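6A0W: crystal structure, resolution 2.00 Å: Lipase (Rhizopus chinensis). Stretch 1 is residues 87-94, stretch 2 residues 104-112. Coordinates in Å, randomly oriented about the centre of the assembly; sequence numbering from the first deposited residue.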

ATOM      1  N   LEU A  87       7.567  16.081  -9.172  1.00 35.00           N
ATOM      2  CA  LEU A  87       8.286  15.252 -10.161  1.00 33.57           C
ATOM      3  C   LEU A  87       7.634  13.904 -10.506  1.00 35.47           C
ATOM      4  O   LEU A  87       7.841  13.396 -11.613  1.00 31.62           O
ATOM      5  N   THR A  88       7.049  13.233  -9.502  1.00 35.38           N
ATOM      6  CA  THR A  88       6.348  11.936  -9.709  1.00 37.25           C
ATOM      7  C   THR A  88       4.893  12.012  -9.258  1.00 33.09           C
ATOM      8  O   THR A  88       4.178  10.995  -9.169  1.00 37.10           O
ATOM      9  N   ASP A  89       4.425  13.227  -8.993  1.00 31.81           N
ATOM     10  CA  ASP A  89       3.082  13.414  -8.425  1.00 33.37           C
ATOM     11  C   ASP A  89       2.829  12.485  -7.227  1.00 36.34           C
ATOM     12  O   ASP A  89       1.767  11.856  -7.107  1.00 30.42           O
ATOM     13  N   THR A  90       3.766  12.530  -6.277  1.00 33.07           N
ATOM     14  CA  THR A  90       3.634  11.822  -5.019  1.00 27.67           C
ATOM     15  C   THR A  90       3.076  12.785  -3.997  1.00 32.62           C
ATOM     16  O   THR A  90       3.566  13.887  -3.836  1.00 34.59           O
ATOM     17  N   ASN A  91       2.000  12.378  -3.350  1.00 29.74           N
ATOM     18  CA  ASN A  91       1.254  13.232  -2.457  1.00 29.95           C
ATOM     19  C   ASN A  91       0.985  12.441  -1.181  1.00 34.17           C
ATOM     20  O   ASN A  91       0.971  11.222  -1.195  1.00 32.37           O
ATOM     21  N   GLY A  92       0.710  13.133  -0.084  1.00 31.74           N
ATOM     22  CA  GLY A  92       0.376  12.466   1.145  1.00 29.75           C
ATOM     23  C   GLY A  92      -0.014  13.427   2.228  1.00 31.12           C
ATOM     24  O   GLY A  92      -0.057  14.654   2.038  1.00 32.34           O
ATOM     25  N   PHE A  93      -0.337  12.841   3.360  1.00 27.58           N
ATOM     26  CA  PHE A  93      -0.778  13.585   4.497  1.00 28.19           C
ATOM     27  C   PHE A  93      -0.502  12.847   5.793  1.00 29.37           C
ATOM     28  O   PHE A  93      -0.303  11.638   5.797  1.00 27.69           O
ATOM     29  N   ILE A  94      -0.595  13.593   6.895  1.00 28.37           N
ATOM     30  CA  ILE A  94      -0.565  13.057   8.219  1.00 26.74           C
ATOM     31  C   ILE A  94      -1.889  13.521   8.795  1.00 27.42           C
ATOM     32  O   ILE A  94      -2.219  14.705   8.729  1.00 30.79           O
ATOM     33  N   TYR A 104      -2.086   8.764  11.415  1.00 30.06           N
ATOM     34  CA  TYR A 104      -2.072   8.152  10.072  1.00 32.52           C
ATOM     35  C   TYR A 104      -1.058   8.858   9.179  1.00 27.66           C
ATOM     36  O   TYR A 104      -1.002  10.060   9.179  1.00 27.33           O
ATOM     37  N   VAL A 105      -0.282   8.085   8.479  1.00 22.94           N
ATOM     38  CA  VAL A 105       0.657   8.590   7.453  1.00 27.45           C
ATOM     39  C   VAL A 105       0.127   7.984   6.160  1.00 24.58           C
ATOM     40  O   VAL A 105       0.168   6.790   6.054  1.00 31.49           O
ATOM     41  N   THR A 106      -0.370   8.778   5.251  1.00 27.14           N
ATOM     42  CA  THR A 106      -0.995   8.240   4.020  1.00 27.85           C
ATOM     43  C   THR A 106      -0.299   8.774   2.767  1.00 29.77           C
ATOM     44  O   THR A 106      -0.022   9.955   2.732  1.00 28.07           O
ATOM     45  N   PHE A 107      -0.093   7.934   1.770  1.00 29.76           N
ATOM     46  CA  PHE A 107       0.558   8.371   0.515  1.00 27.88           C
ATOM     47  C   PHE A 107      -0.205   7.898  -0.724  1.00 30.46           C
ATOM     48  O   PHE A 107      -0.984   6.964  -0.681  1.00 26.28           O
ATOM     49  N   ARG A 108      -0.106   8.831  -1.926  1.00 27.58           N
ATOM     50  CA  ARG A 108      -0.353   8.185  -3.229  1.00 29.66           C
ATOM     51  C   ARG A 108       0.793   8.538  -4.171  1.00 31.41           C
ATOM     52  O   ARG A 108       1.398   9.582  -3.993  1.00 29.68           O
ATOM     53  N   GLY A 109       0.712   7.953  -5.268  1.00 26.93           N
ATOM     54  CA  GLY A 109       1.504   8.341  -6.438  1.00 28.45           C
ATOM     55  C   GLY A 109       0.561   8.884  -7.493  1.00 27.93           C
ATOM     56  O   GLY A 109      -0.496   9.362  -7.138  1.00 26.73           O
ATOM     57  N   THR A 110       0.911   8.767  -8.738  1.00 30.85           N
ATOM     58  CA  THR A 110       0.067   9.290  -9.829  1.00 32.37           C
ATOM     59  C   THR A 110      -1.241   8.508  -9.949  1.00 38.01           C
ATOM     60  O   THR A 110      -1.225   7.314  -9.759  1.00 34.14           O
ATOM     61  N   ASN A 111      -2.303   9.204 -10.277  1.00 31.61           N
ATOM     62  CA  ASN A 111      -3.608   8.610 -10.565  1.00 29.54           C
ATOM     63  C   ASN A 111      -3.688   8.231 -12.034  1.00 32.29           C
ATOM     64  O   ASN A 111      -4.726   7.779 -12.479  1.00 37.55           O
ATOM     65  N   SER A 112      -2.596   8.409 -12.781  1.00 29.88           N
ATOM     66  CA  SER A 112      -2.546   7.892 -14.141  1.00 35.20           C
ATOM     67  C   SER A 112      -2.080   6.427 -14.185  1.00 35.29           C
ATOM     68  O   SER A 112      -0.996   6.129 -14.654  1.00 31.69           O
TER

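The two stretches run antiparallel, with strand 90-94 beside strand 104-108 at 164° between their directions. Together they bury 598 Å² of surface.

Leu-87 lies out of reach of the second stretch. Thr-88, with chi1 in p, points sideways. Its OG1 lies 2.7 Å from Thr-90 OG1 in a hydrogen bond within stretch 1; either hydroxyl could be the donor. Its carbonyl reaches the other stretch through water 1. The water donates to Thr-88 O at 2.6 Å and accepts from Thr-110 N at 3.0 Å. It spans a gap of 4.0 Å between Thr-88 O and Thr-110 N, too long for a direct bond.

Asp-89 points toward stretch 2, with chi1 in t. Its OD2 forms a salt bridge with Arg-108 NH1 at 3.6 Å, and the carboxylate oxygen sits at the edge of the guanidinium, near its plane. Its OD1 accepts a hydrogen bond from Asn-91 ND2 at 2.9 Å. Two waters extend the network on the OD2 side. Water 2 lies 2.7 Å from Asp-89 OD2 and 2.7 Å from Thr-110 OG1. Water 3 lies 3.2 Å from Asp-89 OD2 and 2.7 Å from Asn-111 OD1. Asp-89 OD2 and Asn-111 OD1, 3.9 Å apart, are both acceptors and cannot bond to each other; water 3 lies between them.

Thr-90 points sideways, with chi1 in m. Its closest approach to stretch 2 is through the backbone, where Thr-90 CA lies 3.3 Å from Arg-108 O in a CA-H...O contact.

Asn-91, with chi1 in m, pairs with Arg-108, and both side chains take the same face of the sheet. Two backbone hydrogen bonds hold the pair: Asn-91 N to Arg-108 O at 2.9 Å, and Arg-108 N to Asn-91 O at 2.7 Å. The Arg-108 side chain has chi1 in p, then chi2 and chi3 in t, and its end comes nearer to stretch 1. Asn-91 ND2 lies over one face of its guanidinium, 3.2 Å from Arg-108 NH2. Both atoms are donors, so this is packing and not a hydrogen bond. Arg-108 NH1 also makes a weak hydrogen bond to Gly-109 O at 2.9 Å.

Gly-92 has no side chain. It sits opposite Phe-107, and Gly-92 CA comes within 3.0 Å of Thr-106 O. An ideal CB here would be 2.5 Å from Thr-106 O, a clash.

Phe-93, with chi1 in p, shares the face of Asn-91 and Arg-108. Its ring covers Thr-106 (chi1 m), whose CB stands 3.6 Å from the ring centroid in a CH-pi contact. Thr-106 OG1 lies 3.4 Å from Phe-93 CE1 and is buried without a polar partner. The backbones bond at 3.0 Å from Phe-93 N to Thr-106 O and at 2.9 Å from Thr-106 N to Phe-93 O.

Ile-94, m at both chi angles, turns to the other face with Val-105 (chi1 t). Ile-94 CD1 meets Val-105 CG2 at 3.7 Å, an apolar contact.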

ATOM      1  CB  LEU A  87       9.683  14.982  -9.671  1.00 33.76           C
ATOM      2  CG  LEU A  87      10.824  15.886 -10.068  1.00 56.77           C
ATOM      3  CD1 LEU A  87      12.081  15.299  -9.427  1.00 53.21           C
ATOM      4  CD2 LEU A  87      10.942  15.952 -11.584  1.00 52.92           C
ATOM      5  CB  THR A  88       7.026  10.785  -8.906  1.00 39.85           C
ATOM      6  OG1 THR A  88       7.122  11.142  -7.520  1.00 34.51           O
ATOM      7  CG2 THR A  88       8.409  10.455  -9.470  1.00 35.08           C
ATOM      8  CB  ASP A  89       1.999  13.233  -9.490  1.00 38.13           C
ATOM      9  CG  ASP A  89       0.664  13.893  -9.102  1.00 38.92           C
ATOM     10  OD1 ASP A  89       0.646  14.812  -8.243  1.00 33.23           O
ATOM     11  OD2 ASP A  89      -0.393  13.418  -9.598  1.00 42.36           O
ATOM     12  CB  THR A  90       4.987  11.237  -4.576  1.00 32.68           C
ATOM     13  OG1 THR A  90       5.476  10.337  -5.583  1.00 30.32           O
ATOM     14  CG2 THR A  90       4.859  10.516  -3.248  1.00 35.35           C
ATOM     15  CB  ASN A  91      -0.083  13.627  -3.095  1.00 34.00           C
ATOM     16  CG  ASN A  91       0.077  14.430  -4.389  1.00 35.28           C
ATOM     17  OD1 ASN A  91      -0.017  15.644  -4.333  1.00 38.52           O
ATOM     18  ND2 ASN A  91       0.237  13.763  -5.548  1.00 29.59           N
ATOM     19  CB  PHE A  93      -2.265  13.937   4.378  1.00 25.14           C
ATOM     20  CG  PHE A  93      -3.204  12.758   4.388  1.00 29.33           C
ATOM     21  CD1 PHE A  93      -3.678  12.247   5.590  1.00 30.41           C
ATOM     22  CD2 PHE A  93      -3.827  12.351   3.220  1.00 30.46           C
ATOM     23  CE1 PHE A  93      -4.588  11.201   5.597  1.00 32.49           C
ATOM     24  CE2 PHE A  93      -4.768  11.326   3.219  1.00 30.34           C
ATOM     25  CZ  PHE A  93      -5.169  10.766   4.417  1.00 30.00           C
ATOM     26  CB  ILE A  94       0.540  13.720   9.085  1.00 32.72           C
ATOM     27  CG1 ILE A  94       1.930  13.579   8.459  1.00 37.60           C
ATOM     28  CG2 ILE A  94       0.469  13.220  10.512  1.00 32.07           C
ATOM     29  CD1 ILE A  94       2.261  12.184   8.085  1.00 40.95           C
ATOM     30  CB  TYR A 104      -3.435   8.300   9.402  1.00 35.76           C
ATOM     31  CG  TYR A 104      -4.591   7.581  10.041  1.00 38.12           C
ATOM     32  CD1 TYR A 104      -5.362   8.182  11.010  1.00 34.83           C
ATOM     33  CD2 TYR A 104      -4.935   6.306   9.644  1.00 37.58           C
ATOM     34  CE1 TYR A 104      -6.438   7.532  11.575  1.00 38.64           C
ATOM     35  CE2 TYR A 104      -6.000   5.635  10.204  1.00 40.91           C
ATOM     36  CZ  TYR A 104      -6.761   6.257  11.167  1.00 38.78           C
ATOM     37  OH  TYR A 104      -7.808   5.594  11.720  1.00 56.67           O
ATOM     38  CB  VAL A 105       2.110   8.177   7.731  1.00 26.54           C
ATOM     39  CG1 VAL A 105       3.031   8.748   6.682  1.00 29.46           C
ATOM     40  CG2 VAL A 105       2.554   8.608   9.113  1.00 35.06           C
ATOM     41  CB  THR A 106      -2.488   8.595   4.000  1.00 30.84           C
ATOM     42  OG1 THR A 106      -3.103   8.177   5.210  1.00 26.60           O
ATOM     43  CG2 THR A 106      -3.217   7.999   2.824  1.00 32.28           C
ATOM     44  CB  PHE A 107       1.951   7.761   0.372  1.00 29.38           C
ATOM     45  CG  PHE A 107       2.915   8.045   1.489  1.00 32.96           C
ATOM     46  CD1 PHE A 107       2.984   7.221   2.596  1.00 27.84           C
ATOM     47  CD2 PHE A 107       3.767   9.127   1.427  1.00 29.58           C
ATOM     48  CE1 PHE A 107       3.882   7.472   3.616  1.00 27.45           C
ATOM     49  CE2 PHE A 107       4.660   9.380   2.449  1.00 30.12           C
ATOM     50  CZ  PHE A 107       4.718   8.548   3.536  1.00 30.19           C
ATOM     51  CB  ARG A 108      -1.695   8.623  -3.819  1.00 30.00           C
ATOM     52  CG  ARG A 108      -1.764  10.100  -4.172  1.00 30.00           C
ATOM     53  CD  ARG A 108      -3.113  10.546  -4.713  1.00 30.00           C
ATOM     54  NE  ARG A 108      -3.123  11.965  -5.059  1.00 30.00           N
ATOM     55  CZ  ARG A 108      -2.765  12.445  -6.241  1.00 30.00           C
ATOM     56  NH1 ARG A 108      -2.369  11.621  -7.202  1.00 30.00           N
ATOM     57  NH2 ARG A 108      -2.804  13.752  -6.468  1.00 30.00           N
ATOM     58  CB  THR A 110       0.812   9.189 -11.159  1.00 31.08           C
ATOM     59  OG1 THR A 110      -0.092   9.583 -12.176  1.00 31.69           O
ATOM     60  CG2 THR A 110       1.334   7.803 -11.445  1.00 37.63           C
ATOM     61  CB  ASN A 111      -4.771   9.554 -10.214  1.00 38.54           C
ATOM     62  CG  ASN A 111      -4.597  10.992 -10.733  1.00 45.62           C
ATOM     63  OD1 ASN A 111      -3.462  11.491 -10.945  1.00 32.88           O
ATOM     64  ND2 ASN A 111      -5.717  11.737 -10.724  1.00 36.34           N
ATOM     65  CB  SER A 112      -1.687   8.772 -15.035  1.00 32.95           C
ATOM     66  OG  SER A 112      -1.919   8.450 -16.406  1.00 31.03           O
TER
HETATM   67  O   HOH W   1       3.885   8.448  -8.903  1.00 33.47           O
HETATM   68  O   HOH W   2      -0.396  12.229 -12.001  1.00 35.75           O
HETATM   69  O   HOH W   3      -2.702  14.008 -11.664  1.00 51.00           O